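Local coordinates for protein adenylate kinase (Cryptosporidium parvum Iowa II, PDB 3BE4) that probably catalyses reversible phosphoryl transfer from ATP to AMP, and here holds the two-substrate mimic bis(adenosine)-5'-pentaphosphate, at residues F91-T94 with I95-E99; I125-R128 with I129-R132; C133-P136 with A137-R140; D167-A170 with E171-K174; R176-V179 with F180-T184. One frame throughout, in Å; residues are numbered along the deposited sequence.

In the fold
Along the chain the five contacts follow in numerical order, and four of them cluster round the bound inhibitor. Interaction 1 caps helix 95-108 at one adenosine; interaction 2, on helix 122-130, sits at the other, their centres about 25 Å apart. Interaction 3 adjoins interaction 2 in sequence and forms the turn between strands 132-134 and 141-143 of the lid. Interactions 4 and 5 share helix 170-184, their centres about 13 Å apart. Salt bridges from D168 to R132 and R176 tie interaction 4 to interactions 2 and 5, while R93 O meets T184 OG1 between interactions 1 and 5. Arginines from separate elements thus converge on one phosphate chain, as expected of a closed adenylate kinase.

Interaction 1 (F91-T94 with I95-E99); sequences FPRT and IPQAE. With AP5 (bis(adenosine)-5'-pentaphosphate), chain C.
The loop 91-94, with a cis peptide before P92, runs straight into helix 95-108, and T94 is the N-cap residue of that helix. A98 N donates to T94 O at 3.0 Å, closing the first helical turn, while Q97 N donates to T94 OG1 at 3.1 Å. The first torsion of T94 (chi1 63°) sets OG1 between its own N and carbonyl carbon, where it can cap; the same hydroxyl also bonds D66. Q97 reaches back extended over the loop. Its OE1 accepts from R93 N at 2.9 Å, the donor standing well above the amide plane, and also from the ligand's N6A. NE2 donates to ligand N1A and is also hydrogen-bonded to D66, so the amide reads the adenine edge at what is, by family, the AMP site. F91 CD1 comes within 3.4 Å of Q97 OE1, ring and amide planes 7° apart. R93 runs over one adenine face, NE 3.3 Å from C5A, its guanidinium at the rim near N7A. NH1 and NH2 both donate to O1B, and NH2 weakly to O2A of the neighbouring phosphate.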
# COMPACT_ATOMS: atom_id res chain seq x y z
N PHE A 91 2.37 -4.88 0.27
CA PHE A 91 2.69 -6.32 -0.02
C PHE A 91 3.91 -6.21 -0.87
O PHE A 91 3.94 -5.41 -1.80
CB PHE A 91 1.55 -6.99 -0.85
CG PHE A 91 1.90 -8.36 -1.28
CD1 PHE A 91 1.55 -9.48 -0.50
CD2 PHE A 91 2.70 -8.53 -2.39
CE1 PHE A 91 1.99 -10.78 -0.91
CE2 PHE A 91 3.09 -9.84 -2.79
CZ PHE A 91 2.78 -10.93 -2.03
N PRO A 92 4.85 -7.08 -0.67
CA PRO A 92 4.93 -7.99 0.53
C PRO A 92 5.13 -7.29 1.84
O PRO A 92 5.69 -6.22 1.85
CB PRO A 92 6.26 -8.82 0.24
CG PRO A 92 6.99 -7.97 -0.66
CD PRO A 92 6.01 -7.21 -1.55
N ARG A 93 4.77 -7.90 2.97
CA ARG A 93 5.08 -7.23 4.19
C ARG A 93 5.74 -8.23 5.14
O ARG A 93 6.01 -7.88 6.26
CB ARG A 93 3.81 -6.32 4.69
CG ARG A 93 2.68 -7.07 5.13
CD ARG A 93 1.83 -6.08 5.90
NE ARG A 93 1.02 -5.22 4.97
CZ ARG A 93 0.38 -4.15 5.42
NH1 ARG A 93 0.46 -3.68 6.67
NH2 ARG A 93 -0.40 -3.51 4.51
N THR A 94 6.07 -9.45 4.67
CA THR A 94 6.88 -10.40 5.44
C THR A 94 7.86 -11.04 4.42
O THR A 94 7.65 -11.00 3.20
CB THR A 94 6.07 -11.56 6.05
OG1 THR A 94 5.49 -12.35 4.96
CG2 THR A 94 5.02 -11.06 6.97
N ILE A 95 8.90 -11.68 4.93
CA ILE A 95 9.85 -12.34 4.11
C ILE A 95 9.17 -13.52 3.35
O ILE A 95 9.45 -13.58 2.16
CB ILE A 95 11.12 -12.84 4.98
CG1 ILE A 95 11.85 -11.64 5.50
CG2 ILE A 95 12.02 -13.65 4.08
CD1 ILE A 95 12.48 -10.79 4.33
N PRO A 96 8.34 -14.42 3.98
CA PRO A 96 7.62 -15.43 3.16
C PRO A 96 6.78 -14.85 2.04
O PRO A 96 6.73 -15.42 0.96
CB PRO A 96 6.80 -16.27 4.16
CG PRO A 96 7.65 -16.07 5.45
CD PRO A 96 8.15 -14.66 5.45
N GLN A 97 6.24 -13.67 2.26
CA GLN A 97 5.49 -13.02 1.07
C GLN A 97 6.42 -12.58 -0.00
O GLN A 97 6.04 -12.67 -1.16
CB GLN A 97 4.73 -11.84 1.60
CG GLN A 97 3.56 -12.30 2.47
CD GLN A 97 2.76 -11.10 3.08
OE1 GLN A 97 2.86 -10.00 2.54
NE2 GLN A 97 2.08 -11.31 4.26
N ALA A 98 7.59 -12.03 0.35
CA ALA A 98 8.60 -11.60 -0.66
C ALA A 98 9.08 -12.84 -1.49
O ALA A 98 9.23 -12.76 -2.70
CB ALA A 98 9.83 -10.94 0.01
N GLU A 99 9.35 -13.92 -0.77
CA GLU A 99 9.80 -15.15 -1.47
C GLU A 99 8.65 -15.67 -2.36
O GLU A 99 8.93 -16.23 -3.44
CB GLU A 99 10.23 -16.21 -0.43
CG GLU A 99 11.42 -15.74 0.43
CD GLU A 99 11.70 -16.63 1.61
OE1 GLU A 99 10.75 -17.24 2.20
OE2 GLU A 99 12.93 -16.62 1.98
PA AP5 C . -3.56 -1.34 4.67
O1A AP5 C . -4.92 -0.85 4.14
O2A AP5 C . -2.43 -1.43 3.75
O3A AP5 C . -3.16 -0.46 5.94
PB AP5 C . -1.73 -0.08 6.54
O1B AP5 C . -0.74 -1.09 6.22
O2B AP5 C . -1.98 0.35 8.00
O3B AP5 C . -1.41 1.28 5.62
PG AP5 C . -2.34 2.49 5.27
O1G AP5 C . -2.95 2.99 6.54
O2G AP5 C . -3.21 2.06 4.16
O3G AP5 C . -1.18 3.46 4.81
PD AP5 C . -0.77 4.16 3.40
O1D AP5 C . -1.66 3.64 2.35
O2D AP5 C . 0.69 4.04 3.32
O3D AP5 C . -1.05 5.71 3.71
PE AP5 C . -2.19 6.64 3.10
O1E AP5 C . -3.47 6.06 3.37
O2E AP5 C . -1.87 7.03 1.66
O5F AP5 C . -3.66 -2.78 5.34
C5F AP5 C . -4.83 -2.93 6.16
C4F AP5 C . -4.49 -4.19 7.06
O4F AP5 C . -4.76 -5.33 6.27
C3F AP5 C . -3.11 -4.36 7.56
O3F AP5 C . -2.88 -3.61 8.74
C2F AP5 C . -3.18 -5.87 7.84
O2F AP5 C . -4.08 -6.16 8.97
C1F AP5 C . -3.86 -6.41 6.59
N9A AP5 C . -2.90 -6.63 5.54
C8A AP5 C . -2.83 -5.84 4.36
N7A AP5 C . -1.86 -6.28 3.58
C5A AP5 C . -1.31 -7.42 4.20
C6A AP5 C . -0.32 -8.30 3.80
N6A AP5 C . 0.50 -8.20 2.75
N1A AP5 C . -0.05 -9.33 4.73
C2A AP5 C . -0.81 -9.44 5.80
N3A AP5 C . -1.79 -8.61 6.23
C4A AP5 C . -2.09 -7.58 5.32
O5J AP5 C . -1.92 7.96 3.91
C5J AP5 C . -2.29 8.03 5.37
C4J AP5 C . -2.71 9.49 5.61
O4J AP5 C . -1.66 10.46 5.39
C3J AP5 C . -3.95 9.88 4.80
O3J AP5 C . -4.78 10.71 5.58
C2J AP5 C . -3.26 10.71 3.77
O2J AP5 C . -4.13 11.71 3.25
C1J AP5 C . -2.18 11.49 4.39
N9B AP5 C . -1.00 11.82 3.65
C8B AP5 C . -0.43 11.09 2.60
N7B AP5 C . 0.71 11.70 2.23
C5B AP5 C . 0.87 12.82 3.02
C6B AP5 C . 1.95 13.74 3.20
N6B AP5 C . 3.02 13.67 2.42
N1B AP5 C . 1.80 14.72 4.14
C2B AP5 C . 0.69 14.71 5.00
N3B AP5 C . -0.33 13.80 4.93
C4B AP5 C . -0.20 12.78 4.00

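Interaction 2 (I125-R128 with I129-R132); sequences IIER and ISGR. With AP5 (bis(adenosine)-5'-pentaphosphate), chain C.
I125 CG2 meets I129 CD1 at 3.8 Å, the two side chains crossing at a slant on the buried side of helix 122-130, whose C-terminal end lines the nucleotide site, probably that of ATP by family. Here R128 and R132, four residues apart, flank one nucleoside of the bound inhibitor. The R128 guanidinium lies over the adenine, with ligand N1B 3.3 Å above its plane and over its centre; a bend at chi2 (-69°) turns the chain onto the base. R132 instead meets phosphate edge-on: NH2 donates to ligand O1G at 2.8 Å and NH1 to the same oxygen at 3.0 Å. In the second shell, E124 forms a salt bridge with R128 NH2, and D168 one with R132 NE, which should fix both guanidinium groups. The helix that carries them is held by I129 N to I125 O and S130 N to I126 O. As the helix ends, G131 N bonds E127 O only weakly, and S130 OG donates to that carbonyl at 3.1 Å from above its plane.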
# COMPACT_ATOMS: atom_id res chain seq x y z
N ILE A 125 3.70 9.28 11.81
CA ILE A 125 2.59 8.36 11.30
C ILE A 125 1.34 8.53 12.17
O ILE A 125 0.29 8.39 11.70
CB ILE A 125 3.07 6.81 11.46
CG1 ILE A 125 4.22 6.65 10.41
CG2 ILE A 125 1.97 5.82 11.46
CD1 ILE A 125 3.52 6.71 8.94
N ILE A 126 1.45 8.70 13.48
CA ILE A 126 0.30 8.83 14.32
C ILE A 126 -0.48 10.08 13.91
O ILE A 126 -1.68 9.91 13.84
CB ILE A 126 0.72 9.02 15.78
CG1 ILE A 126 1.47 7.75 16.27
CG2 ILE A 126 -0.40 9.46 16.66
CD1 ILE A 126 0.88 6.65 16.14
N GLU A 127 0.20 11.14 13.43
CA GLU A 127 -0.48 12.37 13.06
C GLU A 127 -1.06 12.06 11.66
O GLU A 127 -2.19 12.60 11.31
CB GLU A 127 0.64 13.41 12.89
CG GLU A 127 0.08 14.70 12.27
CD GLU A 127 -0.96 15.45 13.09
OE1 GLU A 127 -1.14 15.06 14.31
OE2 GLU A 127 -1.34 16.54 12.52
N ARG A 128 -0.37 11.31 10.83
CA ARG A 128 -0.99 11.03 9.48
C ARG A 128 -2.30 10.24 9.63
O ARG A 128 -3.34 10.57 9.00
CB ARG A 128 -0.08 10.17 8.57
CG ARG A 128 1.32 10.77 8.32
CD ARG A 128 1.10 12.03 7.43
NE ARG A 128 2.36 12.76 7.14
CZ ARG A 128 3.24 12.45 6.14
NH1 ARG A 128 3.04 11.46 5.29
NH2 ARG A 128 4.33 13.28 6.03
N ILE A 129 -2.33 9.24 10.49
CA ILE A 129 -3.53 8.34 10.62
C ILE A 129 -4.64 9.14 11.32
O ILE A 129 -5.80 9.04 10.96
CB ILE A 129 -3.08 7.03 11.43
CG1 ILE A 129 -2.24 6.18 10.54
CG2 ILE A 129 -4.40 6.43 11.81
CD1 ILE A 129 -1.67 4.94 11.26
N SER A 130 -4.27 9.97 12.29
CA SER A 130 -5.30 10.63 13.09
C SER A 130 -6.18 11.57 12.23
O SER A 130 -7.37 11.71 12.54
CB SER A 130 -4.69 11.35 14.27
OG SER A 130 -4.09 12.44 13.81
N GLY A 131 -5.66 12.11 11.16
CA GLY A 131 -6.46 12.99 10.28
C GLY A 131 -7.07 12.27 9.09
O GLY A 131 -7.72 12.97 8.30
N ARG A 132 -6.93 10.99 8.96
CA ARG A 132 -7.31 10.31 7.72
C ARG A 132 -8.76 10.11 7.60
O ARG A 132 -9.50 9.86 8.56
CB ARG A 132 -6.61 8.92 7.75
CG ARG A 132 -6.72 8.28 6.38
CD ARG A 132 -6.97 6.89 6.32
NE ARG A 132 -6.41 5.95 7.25
CZ ARG A 132 -5.41 5.19 6.95
NH1 ARG A 132 -4.78 5.30 5.76
NH2 ARG A 132 -5.05 4.24 7.86
PA AP5 C . -3.56 -1.34 4.67
O1A AP5 C . -4.92 -0.85 4.14
O2A AP5 C . -2.43 -1.43 3.75
O3A AP5 C . -3.16 -0.46 5.94
PB AP5 C . -1.73 -0.08 6.54
O1B AP5 C . -0.74 -1.09 6.22
O2B AP5 C . -1.98 0.35 8.00
O3B AP5 C . -1.41 1.28 5.62
PG AP5 C . -2.34 2.49 5.27
O1G AP5 C . -2.95 2.99 6.54
O2G AP5 C . -3.21 2.06 4.16
O3G AP5 C . -1.18 3.46 4.81
PD AP5 C . -0.77 4.16 3.40
O1D AP5 C . -1.66 3.64 2.35
O2D AP5 C . 0.69 4.04 3.32
O3D AP5 C . -1.05 5.71 3.71
PE AP5 C . -2.19 6.64 3.10
O1E AP5 C . -3.47 6.06 3.37
O2E AP5 C . -1.87 7.03 1.66
O5F AP5 C . -3.66 -2.78 5.34
C5F AP5 C . -4.83 -2.93 6.16
C4F AP5 C . -4.49 -4.19 7.06
O4F AP5 C . -4.76 -5.33 6.27
C3F AP5 C . -3.11 -4.36 7.56
O3F AP5 C . -2.88 -3.61 8.74
C2F AP5 C . -3.18 -5.87 7.84
O2F AP5 C . -4.08 -6.16 8.97
C1F AP5 C . -3.86 -6.41 6.59
N9A AP5 C . -2.90 -6.63 5.54
C8A AP5 C . -2.83 -5.84 4.36
N7A AP5 C . -1.86 -6.28 3.58
C5A AP5 C . -1.31 -7.42 4.20
C6A AP5 C . -0.32 -8.30 3.80
N6A AP5 C . 0.50 -8.20 2.75
N1A AP5 C . -0.05 -9.33 4.73
C2A AP5 C . -0.81 -9.44 5.80
N3A AP5 C . -1.79 -8.61 6.23
C4A AP5 C . -2.09 -7.58 5.32
O5J AP5 C . -1.92 7.96 3.91
C5J AP5 C . -2.29 8.03 5.37
C4J AP5 C . -2.71 9.49 5.61
O4J AP5 C . -1.66 10.46 5.39
C3J AP5 C . -3.95 9.88 4.80
O3J AP5 C . -4.78 10.71 5.58
C2J AP5 C . -3.26 10.71 3.77
O2J AP5 C . -4.13 11.71 3.25
C1J AP5 C . -2.18 11.49 4.39
N9B AP5 C . -1.00 11.82 3.65
C8B AP5 C . -0.43 11.09 2.60
N7B AP5 C . 0.71 11.70 2.23
C5B AP5 C . 0.87 12.82 3.02
C6B AP5 C . 1.95 13.74 3.20
N6B AP5 C . 3.02 13.67 2.42
N1B AP5 C . 1.80 14.72 4.14
C2B AP5 C . 0.69 14.71 5.00
N3B AP5 C . -0.33 13.80 4.93
C4B AP5 C . -0.20 12.78 4.00

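Interaction 3 (C133-P136 with A137-R140); sequences CTHP and ASGR
With CG anti to its backbone N (chi1 179°), H135 brings its imidazole up to S138, whose OG is turned between its own N and carbonyl carbon. The two meet in the connection between the antiparallel strands 132-134 and 141-143 of the lid, a turn that includes an ST turn at S138. H135 ND1 and S138 OG lie 2.7 Å apart in a nearly straight hydrogen bond that enters at the ring edge; either atom could be the donor. The same OG accepts from R140 N at 2.9 Å, so the serine hydroxyl ties the imidazole to the far limb. On the backbone, H135 N donates to R140 O at 2.8 Å, and G139 N reaches H135 O at 2.7 Å, almost in line with the C=O. G139 has phi 89°, a conformation in which a side chain would press on the preceding carbonyl. H135 and R140 run side by side, ring and guanidinium planes 21° apart. Their outer partners fasten the turn to the rest of the lid: E160 takes H135 NE2 and D155 forms a salt bridge with R140 NH2. Over one face of the H135 ring sits A137 N, 4.1 Å above its centre.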
# COMPACT_ATOMS: atom_id res chain seq x y z
N CYS A 133 -9.31 10.28 6.41
CA CYS A 133 -10.63 9.62 6.12
C CYS A 133 -10.65 9.10 4.68
O CYS A 133 -9.76 9.49 3.84
CB CYS A 133 -11.77 10.63 6.19
SG CYS A 133 -11.48 12.18 5.59
N THR A 134 -11.57 8.18 4.43
CA THR A 134 -11.42 7.38 3.26
C THR A 134 -12.75 7.29 2.50
O THR A 134 -13.80 7.33 3.12
CB THR A 134 -11.09 5.97 3.66
OG1 THR A 134 -9.84 6.00 4.45
CG2 THR A 134 -10.97 5.06 2.38
N HIS A 135 -12.69 7.38 1.15
CA HIS A 135 -13.87 6.97 0.37
C HIS A 135 -13.91 5.44 0.22
O HIS A 135 -13.06 4.82 -0.49
CB HIS A 135 -13.73 7.74 -0.95
CG HIS A 135 -14.86 7.40 -1.88
ND1 HIS A 135 -14.67 6.79 -3.11
CD2 HIS A 135 -16.20 7.48 -1.67
CE1 HIS A 135 -15.86 6.61 -3.68
NE2 HIS A 135 -16.81 7.04 -2.84
N PRO A 136 -14.86 4.74 0.92
CA PRO A 136 -14.78 3.27 0.96
C PRO A 136 -14.88 2.55 -0.39
O PRO A 136 -14.21 1.57 -0.56
CB PRO A 136 -15.91 2.87 1.95
CG PRO A 136 -16.71 4.13 2.21
CD PRO A 136 -15.97 5.30 1.73
N ALA A 137 -15.59 3.11 -1.38
CA ALA A 137 -15.80 2.32 -2.62
C ALA A 137 -14.57 2.31 -3.48
O ALA A 137 -14.33 1.36 -4.25
CB ALA A 137 -16.94 2.98 -3.44
N SER A 138 -13.75 3.38 -3.40
CA SER A 138 -12.60 3.54 -4.33
C SER A 138 -11.32 3.39 -3.57
O SER A 138 -10.27 3.04 -4.16
CB SER A 138 -12.50 4.90 -4.96
OG SER A 138 -12.24 5.92 -3.97
N GLY A 139 -11.39 3.62 -2.26
CA GLY A 139 -10.14 3.47 -1.45
C GLY A 139 -9.42 4.84 -1.44
O GLY A 139 -8.31 4.94 -0.89
N ARG A 140 -9.92 5.87 -2.15
CA ARG A 140 -9.27 7.16 -2.08
C ARG A 140 -9.16 7.67 -0.62
O ARG A 140 -10.07 7.46 0.18
CB ARG A 140 -10.00 8.23 -2.86
CG ARG A 140 -9.78 8.08 -4.46
CD ARG A 140 -10.42 9.30 -5.19
NE ARG A 140 -11.87 9.05 -5.30
CZ ARG A 140 -12.46 8.17 -6.14
NH1 ARG A 140 -11.74 7.42 -7.00
NH2 ARG A 140 -13.79 8.02 -6.13

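Interaction 4 (D167-A170 with E171-K174); sequences DDNA and EAVK
N169 and A172 form the tight part of this contact. N169 OD1 accepts from A172 N at 2.8 Å, the donor lying well above the amide plane, while A172 CB presses against D167 O at 3.2 Å and N169 ND2 at 3.3 Å. A chi1 of 62° folds the N169 amide back over the helix start, and ND2 is tied to D166 O. V173 N donates to N169 O at 2.9 Å, and V173 CG2 lies against that same carbonyl oxygen; beyond it the valine packs on I126 and I129 of helix 122-130. The outer side is looser. K174 directs its side-chain end away from the loop, and a water takes the amide hydrogen of E171 N at 2.9 Å while donating to N169 OD1. Just before the cap, D167 and D168 face the arginines: D167 forms a salt bridge with R165, and D168 with R176. This is the classic asparagine N-cap, here starting helix 170-184 beside the phosphate site of the kinase.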
# COMPACT_ATOMS: atom_id res chain seq x y z
N ASP A 167 -9.65 0.17 11.66
CA ASP A 167 -8.37 -0.21 12.24
C ASP A 167 -7.52 1.00 12.70
O ASP A 167 -6.38 0.84 13.16
CB ASP A 167 -7.55 -1.06 11.22
CG ASP A 167 -7.22 -0.36 9.91
OD1 ASP A 167 -8.00 0.44 9.48
OD2 ASP A 167 -6.26 -0.81 9.18
N ASP A 168 -8.09 2.21 12.51
CA ASP A 168 -7.45 3.42 12.92
C ASP A 168 -7.69 3.76 14.42
O ASP A 168 -7.23 4.82 14.91
CB ASP A 168 -7.80 4.57 11.96
CG ASP A 168 -6.99 4.42 10.64
OD1 ASP A 168 -6.02 3.62 10.48
OD2 ASP A 168 -7.45 5.12 9.67
N ASN A 169 -7.90 2.74 15.20
CA ASN A 169 -8.08 2.97 16.65
C ASN A 169 -6.66 2.85 17.30
O ASN A 169 -5.73 2.25 16.70
CB ASN A 169 -9.01 1.89 17.18
CG ASN A 169 -8.42 0.45 17.02
OD1 ASN A 169 -7.61 -0.09 17.92
ND2 ASN A 169 -8.80 -0.25 15.95
N ALA A 170 -6.51 3.43 18.50
CA ALA A 170 -5.17 3.62 19.07
C ALA A 170 -4.44 2.29 19.28
O ALA A 170 -3.25 2.20 18.92
CB ALA A 170 -5.28 4.32 20.48
N GLU A 171 -5.13 1.26 19.80
CA GLU A 171 -4.39 0.00 20.06
C GLU A 171 -3.95 -0.66 18.75
O GLU A 171 -2.80 -1.14 18.61
CB GLU A 171 -5.23 -0.99 20.82
CG GLU A 171 -4.48 -2.23 21.26
CD GLU A 171 -3.07 -1.93 21.89
OE1 GLU A 171 -2.93 -1.26 22.99
OE2 GLU A 171 -2.10 -2.35 21.21
N ALA A 172 -4.86 -0.69 17.73
CA ALA A 172 -4.41 -1.26 16.44
C ALA A 172 -3.26 -0.47 15.76
O ALA A 172 -2.45 -1.04 15.03
CB ALA A 172 -5.65 -1.24 15.43
N VAL A 173 -3.27 0.86 15.91
CA VAL A 173 -2.10 1.66 15.35
C VAL A 173 -0.83 1.21 15.97
O VAL A 173 0.16 1.01 15.29
CB VAL A 173 -2.30 3.15 15.49
CG1 VAL A 173 -1.07 3.91 15.17
CG2 VAL A 173 -3.49 3.58 14.60
N LYS A 174 -0.89 0.99 17.29
CA LYS A 174 0.34 0.43 17.99
C LYS A 174 0.74 -0.93 17.47
O LYS A 174 1.93 -1.12 17.19
CB LYS A 174 0.02 0.38 19.50
CG LYS A 174 1.31 0.09 20.36
CD LYS A 174 0.92 -0.05 21.86
CE LYS A 174 2.12 -0.35 22.73
NZ LYS A 174 1.61 -0.61 24.17
O HOH W 1 -7.75 0.97 20.96

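Interaction 5 (R176-V179 with F180-T184); sequences RLDV and FHKQT. With AP5 (bis(adenosine)-5'-pentaphosphate), chain C.
Backbone hydrogen bonds of helix 170-184 link the two halves, F180 N to R176 O at 3.0 Å and Q183 N to V179 O at 2.8 Å among them, before the helix widens into a pi-type turn at 180-184. Ionic contact comes next, a salt bridge one turn along the surface: K182 NZ meets D178 OD1 at 3.1 Å on the syn side, 21° out of the carboxylate plane. With CG of D178 anti to its N (chi1 -170°), the carboxylate lies across the end of the lysine chain, and a water bonded to D178 O, D178 OD1 and K182 NZ closes the group. The H181 ring is met by a carbonyl, CD2 lying 3.1 Å from L177 O, and its NE2 is bound by D122. The last kind is ligand binding: R176 sends its side chain away from these residues, and NE and NH2 both donate in plane to ligand O2B, at 2.8 Å and 2.6 Å. Two donors on one oxygen imply a firmly oriented guanidinium that would help offset the negative charge of the phosphates.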
# COMPACT_ATOMS: atom_id res chain seq x y z
N ARG A 176 0.00 -2.19 14.44
CA ARG A 176 0.45 -2.03 13.11
C ARG A 176 1.90 -1.58 13.02
O ARG A 176 2.70 -2.11 12.21
CB ARG A 176 -0.45 -0.99 12.29
CG ARG A 176 -1.79 -1.63 11.90
CD ARG A 176 -2.94 -0.63 11.92
NE ARG A 176 -2.79 0.20 10.69
CZ ARG A 176 -3.53 1.31 10.54
NH1 ARG A 176 -4.37 1.77 11.52
NH2 ARG A 176 -3.36 2.09 9.42
N LEU A 177 2.25 -0.57 13.83
CA LEU A 177 3.63 -0.11 13.87
C LEU A 177 4.58 -1.24 14.41
O LEU A 177 5.66 -1.43 13.84
CB LEU A 177 3.72 1.13 14.70
CG LEU A 177 3.22 2.34 13.85
CD1 LEU A 177 3.04 3.53 14.81
CD2 LEU A 177 4.20 2.66 12.80
N ASP A 178 4.16 -1.92 15.45
CA ASP A 178 5.07 -2.92 16.06
C ASP A 178 5.37 -4.03 15.06
O ASP A 178 6.57 -4.45 14.83
CB ASP A 178 4.37 -3.50 17.27
CG ASP A 178 5.32 -4.35 18.10
OD1 ASP A 178 6.43 -3.87 18.34
OD2 ASP A 178 4.98 -5.52 18.44
N VAL A 179 4.31 -4.58 14.44
CA VAL A 179 4.53 -5.72 13.48
C VAL A 179 5.28 -5.21 12.23
O VAL A 179 6.09 -5.94 11.61
CB VAL A 179 3.24 -6.49 13.14
CG1 VAL A 179 2.54 -6.97 14.47
CG2 VAL A 179 2.21 -5.55 12.50
N PHE A 180 5.01 -3.95 11.82
CA PHE A 180 5.83 -3.37 10.74
C PHE A 180 7.35 -3.34 11.07
O PHE A 180 8.13 -3.87 10.29
CB PHE A 180 5.43 -1.93 10.46
CG PHE A 180 6.43 -1.24 9.56
CD1 PHE A 180 6.45 -1.51 8.16
CD2 PHE A 180 7.32 -0.32 10.06
CE1 PHE A 180 7.41 -0.93 7.33
CE2 PHE A 180 8.21 0.36 9.18
CZ PHE A 180 8.30 -0.03 7.86
N HIS A 181 7.73 -2.92 12.30
CA HIS A 181 9.17 -2.87 12.60
C HIS A 181 9.75 -4.28 12.74
O HIS A 181 10.90 -4.47 12.29
CB HIS A 181 9.31 -2.03 13.87
CG HIS A 181 9.12 -0.55 13.61
ND1 HIS A 181 9.94 0.14 12.76
CD2 HIS A 181 8.23 0.35 14.11
CE1 HIS A 181 9.59 1.42 12.74
NE2 HIS A 181 8.57 1.57 13.57
N LYS A 182 8.98 -5.22 13.31
CA LYS A 182 9.48 -6.60 13.50
C LYS A 182 9.57 -7.39 12.19
O LYS A 182 10.56 -8.14 11.90
CB LYS A 182 8.58 -7.33 14.50
CG LYS A 182 8.85 -6.83 15.92
CD LYS A 182 7.81 -7.49 16.94
CE LYS A 182 8.06 -7.16 18.48
NZ LYS A 182 8.73 -5.87 18.79
N GLN A 183 8.53 -7.34 11.36
CA GLN A 183 8.33 -8.27 10.23
C GLN A 183 8.53 -7.66 8.87
O GLN A 183 8.95 -8.37 7.94
CB GLN A 183 6.94 -8.94 10.31
CG GLN A 183 6.96 -9.95 11.44
CD GLN A 183 5.69 -10.70 11.62
OE1 GLN A 183 5.30 -11.53 10.80
NE2 GLN A 183 5.03 -10.44 12.73
N THR A 184 8.18 -6.36 8.73
CA THR A 184 8.19 -5.74 7.38
C THR A 184 9.50 -5.05 7.14
O THR A 184 10.03 -5.15 6.07
CB THR A 184 7.03 -4.75 7.29
OG1 THR A 184 5.83 -5.47 7.57
CG2 THR A 184 6.99 -4.16 5.82
PA AP5 C . -3.56 -1.34 4.67
O1A AP5 C . -4.92 -0.85 4.14
O2A AP5 C . -2.43 -1.43 3.75
O3A AP5 C . -3.16 -0.46 5.94
PB AP5 C . -1.73 -0.08 6.54
O1B AP5 C . -0.74 -1.09 6.22
O2B AP5 C . -1.98 0.35 8.00
O3B AP5 C . -1.41 1.28 5.62
PG AP5 C . -2.34 2.49 5.27
O1G AP5 C . -2.95 2.99 6.54
O2G AP5 C . -3.21 2.06 4.16
O3G AP5 C . -1.18 3.46 4.81
PD AP5 C . -0.77 4.16 3.40
O1D AP5 C . -1.66 3.64 2.35
O2D AP5 C . 0.69 4.04 3.32
O3D AP5 C . -1.05 5.71 3.71
PE AP5 C . -2.19 6.64 3.10
O1E AP5 C . -3.47 6.06 3.37
O2E AP5 C . -1.87 7.03 1.66
O5F AP5 C . -3.66 -2.78 5.34
C5F AP5 C . -4.83 -2.93 6.16
C4F AP5 C . -4.49 -4.19 7.06
O4F AP5 C . -4.76 -5.33 6.27
C3F AP5 C . -3.11 -4.36 7.56
O3F AP5 C . -2.88 -3.61 8.74
C2F AP5 C . -3.18 -5.87 7.84
O2F AP5 C . -4.08 -6.16 8.97
C1F AP5 C . -3.86 -6.41 6.59
N9A AP5 C . -2.90 -6.63 5.54
C8A AP5 C . -2.83 -5.84 4.36
N7A AP5 C . -1.86 -6.28 3.58
C5A AP5 C . -1.31 -7.42 4.20
C6A AP5 C . -0.32 -8.30 3.80
N6A AP5 C . 0.50 -8.20 2.75
N1A AP5 C . -0.05 -9.33 4.73
C2A AP5 C . -0.81 -9.44 5.80
N3A AP5 C . -1.79 -8.61 6.23
C4A AP5 C . -2.09 -7.58 5.32
O5J AP5 C . -1.92 7.96 3.91
C5J AP5 C . -2.29 8.03 5.37
C4J AP5 C . -2.71 9.49 5.61
O4J AP5 C . -1.66 10.46 5.39
C3J AP5 C . -3.95 9.88 4.80
O3J AP5 C . -4.78 10.71 5.58
C2J AP5 C . -3.26 10.71 3.77
O2J AP5 C . -4.13 11.71 3.25
C1J AP5 C . -2.18 11.49 4.39
N9B AP5 C . -1.00 11.82 3.65
C8B AP5 C . -0.43 11.09 2.60
N7B AP5 C . 0.71 11.70 2.23
C5B AP5 C . 0.87 12.82 3.02
C6B AP5 C . 1.95 13.74 3.20
N6B AP5 C . 3.02 13.67 2.42
N1B AP5 C . 1.80 14.72 4.14
C2B AP5 C . 0.69 14.71 5.00
N3B AP5 C . -0.33 13.80 4.93
C4B AP5 C . -0.20 12.78 4.00
O HOH W 2 8.56 -3.59 16.83